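Local atomic coordinates of phosphatase YwpJ (Bacillus subtilis, PDB entry 1NRW), a protein that dephosphorylates phosphorylated five- and six-carbon sugars and nucleoside monophosphates in vitro, and flavin mononucleotide to a lesser extent, as a magnesium-dependent phosphatase of the haloacid dehalogenase superfamily. Residues H20-E25 with E56-K61; H81-D86 with L221-K226; E120-E125 with Q143-Q148; G254-M257 with D263-S266; K87-D92 with E193-L198. All coordinates share one frame; numbering follows the deposited sequence. Where two conformers were deposited one is given.

Contact 1 of 5, residues H20-E25 with E56-K61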
# COMPACT_ATOMS: atom_id res chain seq x y z
N HIS A 20 -13.72 0.54 -4.61
CA HIS A 20 -13.08 0.34 -3.32
C HIS A 20 -13.92 -0.41 -2.30
O HIS A 20 -13.91 -0.11 -1.10
CB HIS A 20 -12.59 1.67 -2.73
CG HIS A 20 -11.23 2.07 -3.21
ND1 HIS A 20 -10.47 3.03 -2.59
CD2 HIS A 20 -10.49 1.62 -4.25
CE1 HIS A 20 -9.32 3.17 -3.23
NE2 HIS A 20 -9.31 2.32 -4.24
N GLN A 21 -14.62 -1.42 -2.79
CA GLN A 21 -15.44 -2.27 -1.95
C GLN A 21 -14.72 -3.61 -1.89
O GLN A 21 -13.88 -3.91 -2.74
CB GLN A 21 -16.81 -2.51 -2.59
CG GLN A 21 -17.55 -1.27 -3.04
CD GLN A 21 -18.71 -1.61 -3.95
OE1 GLN A 21 -18.62 -2.50 -4.79
NE2 GLN A 21 -19.81 -0.88 -3.80
N VAL A 22 -15.04 -4.39 -0.87
CA VAL A 22 -14.53 -5.75 -0.76
C VAL A 22 -15.79 -6.51 -1.17
O VAL A 22 -16.80 -6.47 -0.47
CB VAL A 22 -14.15 -6.14 0.67
CG1 VAL A 22 -13.78 -7.62 0.71
CG2 VAL A 22 -12.98 -5.28 1.16
N SER A 23 -15.74 -7.18 -2.32
CA SER A 23 -16.91 -7.90 -2.82
C SER A 23 -17.32 -9.04 -1.90
O SER A 23 -16.52 -9.52 -1.09
CB SER A 23 -16.63 -8.46 -4.21
OG SER A 23 -15.66 -9.49 -4.17
N LEU A 24 -18.56 -9.49 -2.03
CA LEU A 24 -19.02 -10.60 -1.21
C LEU A 24 -18.13 -11.81 -1.50
O LEU A 24 -17.76 -12.55 -0.60
CB LEU A 24 -20.48 -10.94 -1.52
CG LEU A 24 -21.54 -9.86 -1.27
CD1 LEU A 24 -22.92 -10.48 -1.46
CD2 LEU A 24 -21.41 -9.31 0.15
N GLU A 25 -17.79 -11.99 -2.78
CA GLU A 25 -16.95 -13.11 -3.19
C GLU A 25 -15.58 -13.07 -2.53
O GLU A 25 -15.07 -14.09 -2.05
CB GLU A 25 -16.78 -13.14 -4.71
CG GLU A 25 -18.01 -13.60 -5.47
CD GLU A 25 -18.98 -12.48 -5.80
OE1 GLU A 25 -18.89 -11.39 -5.20
OE2 GLU A 25 -19.85 -12.71 -6.68
N GLU A 56 -13.29 -2.85 9.49
CA GLU A 56 -14.12 -2.78 10.69
C GLU A 56 -15.61 -3.03 10.45
O GLU A 56 -16.21 -3.89 11.09
CB GLU A 56 -13.93 -1.43 11.38
CG GLU A 56 -13.38 -1.53 12.79
CD GLU A 56 -14.28 -2.35 13.70
OE1 GLU A 56 -15.46 -1.99 13.86
OE2 GLU A 56 -13.79 -3.36 14.25
N PRO A 57 -16.23 -2.27 9.53
CA PRO A 57 -17.66 -2.45 9.23
C PRO A 57 -18.01 -3.84 8.70
O PRO A 57 -19.16 -4.28 8.81
CB PRO A 57 -17.93 -1.36 8.19
CG PRO A 57 -16.88 -0.33 8.48
CD PRO A 57 -15.67 -1.17 8.74
N LEU A 58 -17.02 -4.52 8.13
CA LEU A 58 -17.24 -5.85 7.57
C LEU A 58 -16.89 -6.97 8.54
O LEU A 58 -17.14 -8.15 8.25
CB LEU A 58 -16.42 -6.02 6.30
CG LEU A 58 -16.74 -5.06 5.16
CD1 LEU A 58 -15.76 -5.29 4.02
CD2 LEU A 58 -18.18 -5.28 4.69
N GLY A 59 -16.29 -6.61 9.67
CA GLY A 59 -15.90 -7.62 10.64
C GLY A 59 -14.71 -8.44 10.17
O GLY A 59 -14.47 -9.54 10.67
N ILE A 60 -13.96 -7.92 9.20
CA ILE A 60 -12.80 -8.62 8.67
C ILE A 60 -11.58 -8.34 9.54
O ILE A 60 -11.31 -7.19 9.89
CB ILE A 60 -12.49 -8.21 7.21
CG1 ILE A 60 -13.61 -8.70 6.29
CG2 ILE A 60 -11.14 -8.78 6.77
CD1 ILE A 60 -13.48 -8.23 4.85
N LYS A 61 -10.86 -9.39 9.90
CA LYS A 61 -9.65 -9.27 10.71
C LYS A 61 -8.54 -10.11 10.12
O LYS A 61 -8.61 -11.34 10.09
CB LYS A 61 -9.92 -9.73 12.14
CG LYS A 61 -10.86 -8.83 12.93
CD LYS A 61 -10.98 -9.30 14.37
CE LYS A 61 -11.79 -8.32 15.20
NZ LYS A 61 -11.89 -8.76 16.63

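Contact 2 of 5, residues H81-D86 with L221-K226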
# COMPACT_ATOMS: atom_id res chain seq x y z
N HIS A 81 5.62 -4.69 14.50
CA HIS A 81 6.83 -4.04 14.02
C HIS A 81 6.65 -2.64 13.45
O HIS A 81 5.62 -2.34 12.84
CB HIS A 81 7.47 -4.91 12.92
CG HIS A 81 8.83 -4.46 12.49
ND1 HIS A 81 9.98 -4.78 13.19
CD2 HIS A 81 9.23 -3.70 11.44
CE1 HIS A 81 11.02 -4.24 12.59
NE2 HIS A 81 10.60 -3.57 11.53
N HIS A 82 7.63 -1.78 13.66
CA HIS A 82 7.61 -0.45 13.05
C HIS A 82 9.04 -0.13 12.65
O HIS A 82 9.97 -0.19 13.46
CB HIS A 82 6.92 0.62 13.94
CG HIS A 82 7.64 0.98 15.20
ND1 HIS A 82 6.98 1.48 16.30
CD2 HIS A 82 8.95 0.98 15.53
CE1 HIS A 82 7.85 1.78 17.25
NE2 HIS A 82 9.06 1.49 16.80
N GLU A 83 9.21 0.15 11.36
CA GLU A 83 10.51 0.41 10.76
C GLU A 83 10.46 1.86 10.31
O GLU A 83 9.79 2.19 9.33
CB GLU A 83 10.74 -0.51 9.56
CG GLU A 83 12.14 -0.47 8.98
CD GLU A 83 13.18 -1.10 9.90
OE1 GLU A 83 12.89 -2.17 10.48
OE2 GLU A 83 14.29 -0.55 10.02
N THR A 84 11.18 2.72 11.02
CA THR A 84 11.17 4.14 10.72
C THR A 84 12.26 4.67 9.81
O THR A 84 13.32 4.06 9.65
CB THR A 84 11.22 4.96 12.02
OG1 THR A 84 12.45 4.67 12.71
CG2 THR A 84 10.05 4.61 12.92
N ILE A 85 11.98 5.82 9.22
CA ILE A 85 12.92 6.52 8.35
C ILE A 85 13.70 7.42 9.30
O ILE A 85 13.10 8.11 10.12
CB ILE A 85 12.18 7.42 7.33
CG1 ILE A 85 11.31 6.58 6.39
CG2 ILE A 85 13.20 8.24 6.53
CD1 ILE A 85 10.36 7.41 5.55
N ASP A 86 15.02 7.41 9.19
CA ASP A 86 15.86 8.25 10.04
C ASP A 86 15.32 9.68 9.95
O ASP A 86 15.08 10.18 8.86
CB ASP A 86 17.31 8.21 9.56
CG ASP A 86 18.22 9.14 10.33
OD1 ASP A 86 18.10 10.37 10.15
OD2 ASP A 86 19.04 8.65 11.13
N LEU A 221 6.85 -9.20 4.48
CA LEU A 221 6.31 -10.53 4.30
C LEU A 221 7.32 -11.55 4.84
O LEU A 221 6.95 -12.48 5.57
CB LEU A 221 6.02 -10.80 2.82
CG LEU A 221 5.50 -12.19 2.44
CD1 LEU A 221 4.31 -12.57 3.32
CD2 LEU A 221 5.10 -12.20 0.96
N LYS A 222 8.59 -11.37 4.51
CA LYS A 222 9.62 -12.29 4.99
C LYS A 222 9.72 -12.26 6.51
O LYS A 222 9.87 -13.29 7.16
CB LYS A 222 10.98 -11.94 4.38
CG LYS A 222 11.08 -12.15 2.88
CD LYS A 222 12.49 -11.84 2.42
CE LYS A 222 12.64 -11.96 0.91
NZ LYS A 222 14.03 -11.60 0.50
N ARG A 223 9.64 -11.06 7.07
CA ARG A 223 9.72 -10.85 8.50
C ARG A 223 8.60 -11.62 9.22
O ARG A 223 8.83 -12.28 10.23
CB ARG A 223 9.61 -9.35 8.80
CG ARG A 223 9.97 -8.93 10.20
CD ARG A 223 9.72 -7.43 10.37
NE ARG A 223 10.45 -6.61 9.41
CZ ARG A 223 11.77 -6.41 9.46
NH1 ARG A 223 12.49 -6.97 10.42
NH2 ARG A 223 12.35 -5.64 8.55
N LEU A 224 7.39 -11.53 8.68
CA LEU A 224 6.24 -12.19 9.26
C LEU A 224 6.31 -13.71 9.11
O LEU A 224 6.06 -14.45 10.06
CB LEU A 224 4.95 -11.67 8.62
CG LEU A 224 3.64 -12.14 9.25
CD1 LEU A 224 3.62 -11.81 10.73
CD2 LEU A 224 2.48 -11.47 8.53
N ALA A 225 6.64 -14.16 7.90
CA ALA A 225 6.73 -15.59 7.64
C ALA A 225 7.72 -16.23 8.61
O ALA A 225 7.45 -17.29 9.19
CB ALA A 225 7.16 -15.84 6.20
N LYS A 226 8.86 -15.58 8.79
CA LYS A 226 9.89 -16.10 9.68
C LYS A 226 9.37 -16.25 11.10
O LYS A 226 9.59 -17.28 11.75
CB LYS A 226 11.12 -15.18 9.65
CG LYS A 226 12.26 -15.65 10.55
CD LYS A 226 13.47 -14.74 10.43
CE LYS A 226 14.58 -15.19 11.37
NZ LYS A 226 15.78 -14.32 11.27

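Contact 3 of 5, residues E120-E125 with Q143-Q148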
# COMPACT_ATOMS: atom_id res chain seq x y z
N GLU A 120 -6.70 18.72 -3.89
CA GLU A 120 -5.40 18.16 -4.18
C GLU A 120 -5.28 16.72 -3.67
O GLU A 120 -4.75 15.86 -4.37
CB GLU A 120 -4.31 19.05 -3.57
CG GLU A 120 -4.34 20.45 -4.19
CD GLU A 120 -3.60 21.50 -3.39
OE1 GLU A 120 -3.27 21.24 -2.21
OE2 GLU A 120 -3.39 22.59 -3.94
N LEU A 121 -5.78 16.48 -2.47
CA LEU A 121 -5.73 15.13 -1.89
C LEU A 121 -6.62 14.18 -2.69
O LEU A 121 -6.30 13.00 -2.85
CB LEU A 121 -6.15 15.17 -0.42
CG LEU A 121 -5.14 15.85 0.52
CD1 LEU A 121 -5.76 16.07 1.89
CD2 LEU A 121 -3.88 14.99 0.62
N LEU A 122 -7.74 14.69 -3.19
CA LEU A 122 -8.64 13.86 -3.99
C LEU A 122 -7.95 13.51 -5.31
O LEU A 122 -8.13 12.41 -5.84
CB LEU A 122 -9.96 14.58 -4.27
CG LEU A 122 -11.03 13.75 -4.99
CD1 LEU A 122 -11.39 12.53 -4.15
CD2 LEU A 122 -12.27 14.59 -5.23
N ASP A 123 -7.17 14.44 -5.85
CA ASP A 123 -6.48 14.17 -7.10
C ASP A 123 -5.48 13.04 -6.90
O ASP A 123 -5.29 12.20 -7.79
CB ASP A 123 -5.77 15.42 -7.64
CG ASP A 123 -6.74 16.40 -8.29
OD1 ASP A 123 -7.81 15.96 -8.76
OD2 ASP A 123 -6.43 17.60 -8.35
N VAL A 124 -4.82 13.02 -5.75
CA VAL A 124 -3.86 11.96 -5.46
C VAL A 124 -4.61 10.63 -5.43
O VAL A 124 -4.18 9.63 -6.01
CB VAL A 124 -3.14 12.19 -4.11
CG1 VAL A 124 -2.25 10.99 -3.77
CG2 VAL A 124 -2.29 13.47 -4.17
N GLU A 125 -5.75 10.61 -4.74
CA GLU A 125 -6.53 9.39 -4.64
C GLU A 125 -7.10 8.95 -5.98
O GLU A 125 -7.05 7.76 -6.32
CB GLU A 125 -7.65 9.59 -3.62
CG GLU A 125 -7.12 9.78 -2.22
CD GLU A 125 -6.29 8.59 -1.74
OE1 GLU A 125 -5.09 8.77 -1.44
OE2 GLU A 125 -6.85 7.48 -1.66
N GLN A 143 -16.58 9.16 -7.93
CA GLN A 143 -17.55 9.02 -6.85
C GLN A 143 -16.97 8.18 -5.73
O GLN A 143 -17.12 8.50 -4.55
CB GLN A 143 -18.84 8.36 -7.35
CG GLN A 143 -19.86 8.12 -6.24
CD GLN A 143 -21.11 7.41 -6.72
OE1 GLN A 143 -21.83 7.91 -7.58
NE2 GLN A 143 -21.37 6.23 -6.17
N ALA A 144 -16.30 7.09 -6.10
CA ALA A 144 -15.69 6.20 -5.12
C ALA A 144 -14.51 6.88 -4.43
O ALA A 144 -14.31 6.71 -3.23
CB ALA A 144 -15.25 4.91 -5.80
N ALA A 145 -13.74 7.65 -5.20
CA ALA A 145 -12.58 8.35 -4.64
C ALA A 145 -13.03 9.36 -3.59
O ALA A 145 -12.33 9.59 -2.60
CB ALA A 145 -11.81 9.06 -5.75
N GLU A 146 -14.20 9.96 -3.81
CA GLU A 146 -14.73 10.93 -2.87
C GLU A 146 -15.16 10.22 -1.59
O GLU A 146 -14.91 10.71 -0.48
CB GLU A 146 -15.91 11.68 -3.50
CG GLU A 146 -15.55 12.36 -4.81
CD GLU A 146 -16.74 13.02 -5.48
OE1 GLU A 146 -17.85 12.44 -5.43
OE2 GLU A 146 -16.56 14.10 -6.08
N VAL A 147 -15.80 9.07 -1.73
CA VAL A 147 -16.23 8.32 -0.55
C VAL A 147 -14.97 7.95 0.24
O VAL A 147 -14.94 8.06 1.47
CB VAL A 147 -16.99 7.03 -0.94
CG1 VAL A 147 -17.38 6.27 0.32
CG2 VAL A 147 -18.23 7.39 -1.74
N GLN A 148 -13.94 7.52 -0.47
CA GLN A 148 -12.67 7.15 0.16
C GLN A 148 -12.07 8.32 0.94
O GLN A 148 -11.65 8.17 2.09
CB GLN A 148 -11.67 6.72 -0.91
CG GLN A 148 -10.33 6.29 -0.33
CD GLN A 148 -10.46 5.01 0.47
OE1 GLN A 148 -10.98 4.02 -0.02
NE2 GLN A 148 -9.98 5.03 1.71

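Contact 4 of 5, residues G254-M257 with D263-S266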
# COMPACT_ATOMS: atom_id res chain seq x y z
N GLY A 254 4.15 -15.97 -6.76
CA GLY A 254 3.75 -14.60 -7.00
C GLY A 254 2.59 -14.57 -7.98
O GLY A 254 2.69 -15.15 -9.07
N VAL A 255 1.50 -13.91 -7.61
CA VAL A 255 0.33 -13.84 -8.48
C VAL A 255 0.02 -12.41 -8.91
O VAL A 255 0.01 -11.49 -8.09
CB VAL A 255 -0.92 -14.42 -7.77
CG1 VAL A 255 -2.11 -14.44 -8.73
CG2 VAL A 255 -0.63 -15.82 -7.25
N ALA A 256 -0.21 -12.22 -10.20
CA ALA A 256 -0.53 -10.90 -10.73
C ALA A 256 -2.03 -10.79 -10.98
O ALA A 256 -2.65 -11.73 -11.47
CB ALA A 256 0.23 -10.66 -12.03
N MSE A 257 -2.61 -9.65 -10.64
CA MSE A 257 -4.03 -9.41 -10.87
C MSE A 257 -4.24 -9.24 -12.38
O MSE A 257 -3.30 -8.90 -13.10
CB MSE A 257 -4.48 -8.14 -10.14
CG MSE A 257 -4.43 -8.25 -8.62
SE MSE A 257 -5.65 -9.60 -7.98
CE MSE A 257 -7.30 -8.86 -8.70
N ASP A 263 4.78 -5.05 -15.97
CA ASP A 263 5.97 -5.57 -15.31
C ASP A 263 5.62 -6.52 -14.17
O ASP A 263 6.38 -7.44 -13.86
CB ASP A 263 6.87 -4.45 -14.79
CG ASP A 263 6.12 -3.38 -14.03
OD1 ASP A 263 5.15 -3.71 -13.32
OD2 ASP A 263 6.51 -2.20 -14.13
N ILE A 264 4.46 -6.31 -13.53
CA ILE A 264 4.04 -7.20 -12.46
C ILE A 264 3.60 -8.53 -13.07
O ILE A 264 3.92 -9.60 -12.55
CB ILE A 264 2.88 -6.58 -11.63
CG1 ILE A 264 3.40 -5.41 -10.80
CG2 ILE A 264 2.27 -7.64 -10.70
CD1 ILE A 264 4.45 -5.79 -9.76
N LYS A 265 2.86 -8.48 -14.17
CA LYS A 265 2.43 -9.71 -14.82
C LYS A 265 3.65 -10.50 -15.28
O LYS A 265 3.69 -11.72 -15.19
CB LYS A 265 1.53 -9.41 -16.02
CG LYS A 265 0.13 -8.94 -15.66
CD LYS A 265 -0.80 -8.98 -16.86
CE LYS A 265 -2.23 -8.60 -16.47
NZ LYS A 265 -3.22 -8.88 -17.57
N SER A 266 4.66 -9.78 -15.76
CA SER A 266 5.89 -10.40 -16.26
C SER A 266 6.62 -11.28 -15.25
O SER A 266 7.08 -12.37 -15.59
CB SER A 266 6.84 -9.32 -16.78
OG SER A 266 8.06 -9.88 -17.21

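Contact 5 of 5, residues K87-D92 with E193-L198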
# COMPACT_ATOMS: atom_id res chain seq x y z
N LYS A 87 15.14 10.32 11.10
CA LYS A 87 14.60 11.68 11.13
C LYS A 87 15.33 12.72 10.29
O LYS A 87 14.69 13.58 9.69
CB LYS A 87 14.48 12.17 12.58
CG LYS A 87 13.29 11.57 13.31
CD LYS A 87 13.02 12.27 14.62
CE LYS A 87 11.74 11.76 15.26
NZ LYS A 87 11.78 10.29 15.50
N LYS A 88 16.65 12.64 10.23
CA LYS A 88 17.39 13.61 9.42
C LYS A 88 17.14 13.36 7.94
O LYS A 88 17.06 14.31 7.15
CB LYS A 88 18.88 13.54 9.74
CG LYS A 88 19.23 14.19 11.06
CD LYS A 88 20.72 14.21 11.32
CE LYS A 88 21.04 15.08 12.53
NZ LYS A 88 20.25 14.66 13.72
N ARG A 89 17.00 12.10 7.56
CA ARG A 89 16.73 11.75 6.18
C ARG A 89 15.29 12.17 5.84
O ARG A 89 15.02 12.65 4.74
CB ARG A 89 16.91 10.25 5.95
CG ARG A 89 16.41 9.75 4.61
CD ARG A 89 17.06 10.47 3.44
NE ARG A 89 18.05 9.64 2.76
CZ ARG A 89 18.69 10.00 1.65
NH1 ARG A 89 18.44 11.18 1.09
NH2 ARG A 89 19.56 9.17 1.09
N ALA A 90 14.38 12.00 6.80
CA ALA A 90 12.99 12.38 6.59
C ALA A 90 12.91 13.90 6.41
O ALA A 90 12.19 14.40 5.54
CB ALA A 90 12.13 11.95 7.78
N TYR A 91 13.67 14.63 7.22
CA TYR A 91 13.69 16.08 7.12
C TYR A 91 14.16 16.48 5.73
O TYR A 91 13.58 17.36 5.08
CB TYR A 91 14.65 16.68 8.16
CG TYR A 91 14.59 18.19 8.23
CD1 TYR A 91 13.69 18.83 9.09
CD2 TYR A 91 15.42 18.97 7.43
CE1 TYR A 91 13.62 20.22 9.15
CE2 TYR A 91 15.36 20.37 7.49
CZ TYR A 91 14.46 20.98 8.35
OH TYR A 91 14.39 22.36 8.40
N ASP A 92 15.22 15.83 5.27
CA ASP A 92 15.81 16.09 3.97
C ASP A 92 14.79 15.87 2.85
O ASP A 92 14.62 16.71 1.97
CB ASP A 92 17.01 15.16 3.77
CG ASP A 92 18.02 15.72 2.80
OD1 ASP A 92 17.65 15.98 1.63
OD2 ASP A 92 19.19 15.89 3.21
N GLU A 193 16.54 6.83 -6.45
CA GLU A 193 16.70 5.47 -6.95
C GLU A 193 18.00 4.79 -6.51
O GLU A 193 18.07 3.56 -6.46
CB GLU A 193 16.57 5.44 -8.48
CG GLU A 193 17.73 6.03 -9.26
CD GLU A 193 17.46 6.05 -10.76
OE1 GLU A 193 16.71 5.18 -11.24
OE2 GLU A 193 17.99 6.94 -11.45
N HIS A 194 19.02 5.58 -6.16
CA HIS A 194 20.30 5.02 -5.72
C HIS A 194 20.55 5.16 -4.22
O HIS A 194 21.62 4.79 -3.74
CB HIS A 194 21.45 5.68 -6.49
CG HIS A 194 21.48 5.35 -7.95
ND1 HIS A 194 21.57 4.06 -8.42
CD2 HIS A 194 21.45 6.15 -9.04
CE1 HIS A 194 21.58 4.08 -9.74
NE2 HIS A 194 21.51 5.33 -10.14
N ALA A 195 19.58 5.69 -3.49
CA ALA A 195 19.72 5.86 -2.04
C ALA A 195 19.63 4.50 -1.36
O ALA A 195 18.55 3.90 -1.28
CB ALA A 195 18.64 6.80 -1.51
N GLU A 196 20.76 4.02 -0.85
CA GLU A 196 20.82 2.71 -0.21
C GLU A 196 20.16 2.63 1.16
O GLU A 196 19.95 1.54 1.69
CB GLU A 196 22.28 2.26 -0.12
CG GLU A 196 23.03 2.40 -1.44
CD GLU A 196 23.75 1.13 -1.84
OE1 GLU A 196 23.08 0.08 -1.96
OE2 GLU A 196 24.98 1.19 -2.04
N ASP A 197 19.84 3.78 1.74
CA ASP A 197 19.20 3.81 3.05
C ASP A 197 17.68 3.91 2.91
O ASP A 197 16.96 3.99 3.91
CB ASP A 197 19.71 5.01 3.86
CG ASP A 197 19.43 6.34 3.19
OD1 ASP A 197 19.70 6.47 1.98
OD2 ASP A 197 18.94 7.27 3.88
N LEU A 198 17.19 3.87 1.68
CA LEU A 198 15.75 3.98 1.43
C LEU A 198 15.21 2.95 0.46
O LEU A 198 15.96 2.31 -0.28
CB LEU A 198 15.44 5.37 0.87
CG LEU A 198 15.79 6.59 1.71
CD1 LEU A 198 15.58 7.86 0.88
CD2 LEU A 198 14.92 6.62 2.97

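Contact 1 of 5, residues H20-E25 with E56-K61
On the Rossmann-like core domain of this haloacid dehalogenase-type phosphatase, Val22, two residues before helix 24-35, packs against Leu58 and Ile60 in the loop that leads from helix 48-55 to strand 63-66. The contact is small and wholly apolar. Leu58 sends one methyl, CD1, to the branch point of the valine, with 3.8 Å between Leu58 CD1 and Val22 CB; the same methyl lies 4.0 Å from Val22 CG2. Val22 CG1, the other methyl of the valine, stands anti to the backbone N (chi1 174°) and turns instead to Ile60 CD1. Leu58 and Ile60, either side of Gly59 in sequence, thus take one valine methyl each. The loop takes its shape from a Schellman motif ending the preceding helix, with Gly59 at positive phi as the C-prime residue and Gly59 N bonded to Glu56 O at 3.1 Å. In the other segment Ser23 is the N-cap of helix 24-35, its OG accepting from the backbone N of Asn26. Ile54 and Leu16 add to the surroundings of Val22, while Ile60 also rests on Phe55, Glu27 and Arg31. The loosest of these touches is Val22 CG1 to Ile60 CD1, at 4.2 Å.

Contact 2 of 5, residues H81-D86 with L221-K226
Arg223 of helix 217-227 lays its guanidinium flat on the imidazole of His81 at the end of the edge strand 79-82, where the chain leaves the core sheet. Stacking carries most of the contact. The two planes are 3° apart with centres 4.0 Å from each other, and Arg223 CZ sits 3.7 Å from His81 NE2. A CH-pi contact continues the overlap: Arg223 CD stands over the middle of the ring, 3.8 Å from its centroid. The arginine is extended to CD and then bends at chi3 (-58°), and with chi4 at -72° this lays the guanidinium parallel to the ring.

The polar part lies in the ring plane. His81 NE2 donates to Glu83 OE1 at 2.9 Å, reaching the oxygen from its anti side, a bond that, with the stack, would hold the imidazole in its rotation. The same oxygen is 4.0 Å from Arg223 NH2, but well out of the guanidinium plane, so only charge attraction links these two; Arg223 NH2 has a weak hydrogen bond to Lys214 O.

A leucine in place of His81 would probably leave Glu83 OE1 without its in-plane donor and the guanidinium without a flat surface to lie on.

Chemically, the carboxylate probably offsets part of the arginine's charge while orienting the ring beneath it. The imidazole is thus held between an in-plane acceptor, which would favour its protonation, and a cation over its face, which would oppose it.

Contact 3 of 5, residues E120-E125 with Q143-Q148
Leu122 of helix 118-132 reaches across to Ala145 and Glu146 of helix 138-150, and Glu125, one turn further on, faces Gln148. The segments run at 120° to each other, with their axes 9.5 Å apart at the closest.

Along 143-148, the first residue to touch is Ala145, whose CB points at the other helix and lies 3.8 Å from Leu122 CD1. That methyl also presses on the alanine's backbone, 3.5 Å from Ala145 O. With only a methyl at this position, the leucine tip can settle directly on the main chain. Next comes Glu146. Its CB leads away from the facing helix, yet its CG is met by the second leucine methyl, CD2, at 4.0 Å; the chain then runs on extended to a salt bridge between OE2 and Lys142 NZ. The leucine straddles the two residues because chi1 (-175°) carries its CG toward the other helix and chi2 parts the methyls between them.

Gln148 closes the series. Its CG touches Glu125 OE2 at 3.9 Å, and the amide and carboxylate planes stand 52° apart without a bond between them. Their polar ends are held by others: OE1 of Gln148 takes a hydrogen bond from His20 ND1 of the core domain, and the buried carboxylate of Glu125 is gripped by two arginines, OE2 by Arg46 and OE1 by Arg128.

Both helices belong to the alpha/beta cap: Leu121 and Val124 pack on strand 103-108, Val124 also on strand 172-178, while Ala145 touches Leu126 and Phe129 further along helix 118-132.

Contact 4 of 5, residues G254-M257 with D263-S266
Lys265 of helix 262-267 lies along the end of strand 253-256, its backbone pressed on Ala256 and its chain running out beside Met257. The two elements, with strand 270-271, form a beta-alpha-beta unit at the edge of the core sheet.

At the root of the lysine, its CA is 3.7 Å from the methyl of Ala256, the closest approach of that methyl to the helix. Lys265 CB stands back, 4.4 Å from Ala256 CB, before CG, anti to the carbonyl carbon (chi1 -73°), returns to 4.0 Å from the same methyl. Past CG the chain is extended; CD only leads on to CE, which comes to 3.5 Å from Met257 O, a touch of carbon on a carbonyl oxygen. At the tip, NZ donates a hydrogen bond to Gly258 O, just beyond the strand.

Beside the lysine, Ala256 CB also meets Ile264 CG2 at 3.9 Å, so the two residues together cover the alanine methyl, and Ile264 also packs on Lys245 and Leu248 of helix 245-250. Met257, deposited as selenomethionine, contributes its backbone here; its side chain leads away toward Val238 and Asp240, a ligand of the bound calcium.

The chemistry is divided along the lysine. Its hydrocarbon stem helps cover a buried alanine, and its ammonium reaches a main-chain carbonyl, so the strand end and the residues just after it are tied to the helix without any hydrogen bond between the two segments.

Contact 5 of 5, residues K87-D92 with E193-L198
A side-on, two-pronged salt bridge joins Arg89, near the start of cap-domain helix 87-99, to Asp197 in the type I beta turn Ala195-Leu198 that leads into strand 198-201. Both prongs are short and straight. NE of Arg89 donates to Asp197 OD2 at 2.8 Å with an N-H...O angle of 170°, and NH2 donates to OD1 at the same 2.8 Å. Each carboxylate oxygen uses its syn lone pair, and both lie close to the guanidinium plane, so the two flat groups are nearly coplanar and neither is likely to turn alone.

Bends at chi2 and chi3 swing the arginine round to present this edge. With an alanine in place of Arg89, both oxygens of Asp197 are likely to lose these two donors, and Leu198 CD1 the flat group it covers.

The main chain supplies its own bonds around the pair. Leu198 N donates to Ala195 O at 3.3 Å to close the turn, Glu196 O accepts from Arg213 NH1, and Asp197 is bonded through its backbone to Arg213. At the helix start, Asp86 acts as N-cap, its OD1 taking the N-H of Lys88.

Apolar atoms frame the bridge. Ala195 CB comes to 3.6 Å from Arg89 NH2, and Tyr192 of helix 182-192 touches both Arg89 and Leu198. One methyl of Leu198, CD2, meets Arg89 CG at 3.8 Å; the other, CD1, covers one guanidinium face, 3.6 Å from NE.

How the contacts relate
Contacts 1 and 4 belong to the core domain, contacts 3 and 5 to the cap; contact 2 pairs the chain leaving the core with the helix that follows the cap. Cap and core meet directly where His20 of contact 1 reaches Gln148 of contact 3, ND1 to OE1 at 2.8 Å. The metal site falls between: the calcium is about 13, 11 and 7 Å from the side chains of Val22, Glu125 and Met257. Helix 87-99 of contact 5 follows strand 79-82 of contact 2, both segments of contact 5 fall between those of contact 2 in sequence, and Ile85 CG2 is 4.3 Å from Leu198 CD2. Contact 5 lies away from the catalytic site, its centre about 36 Å from that of contact 1.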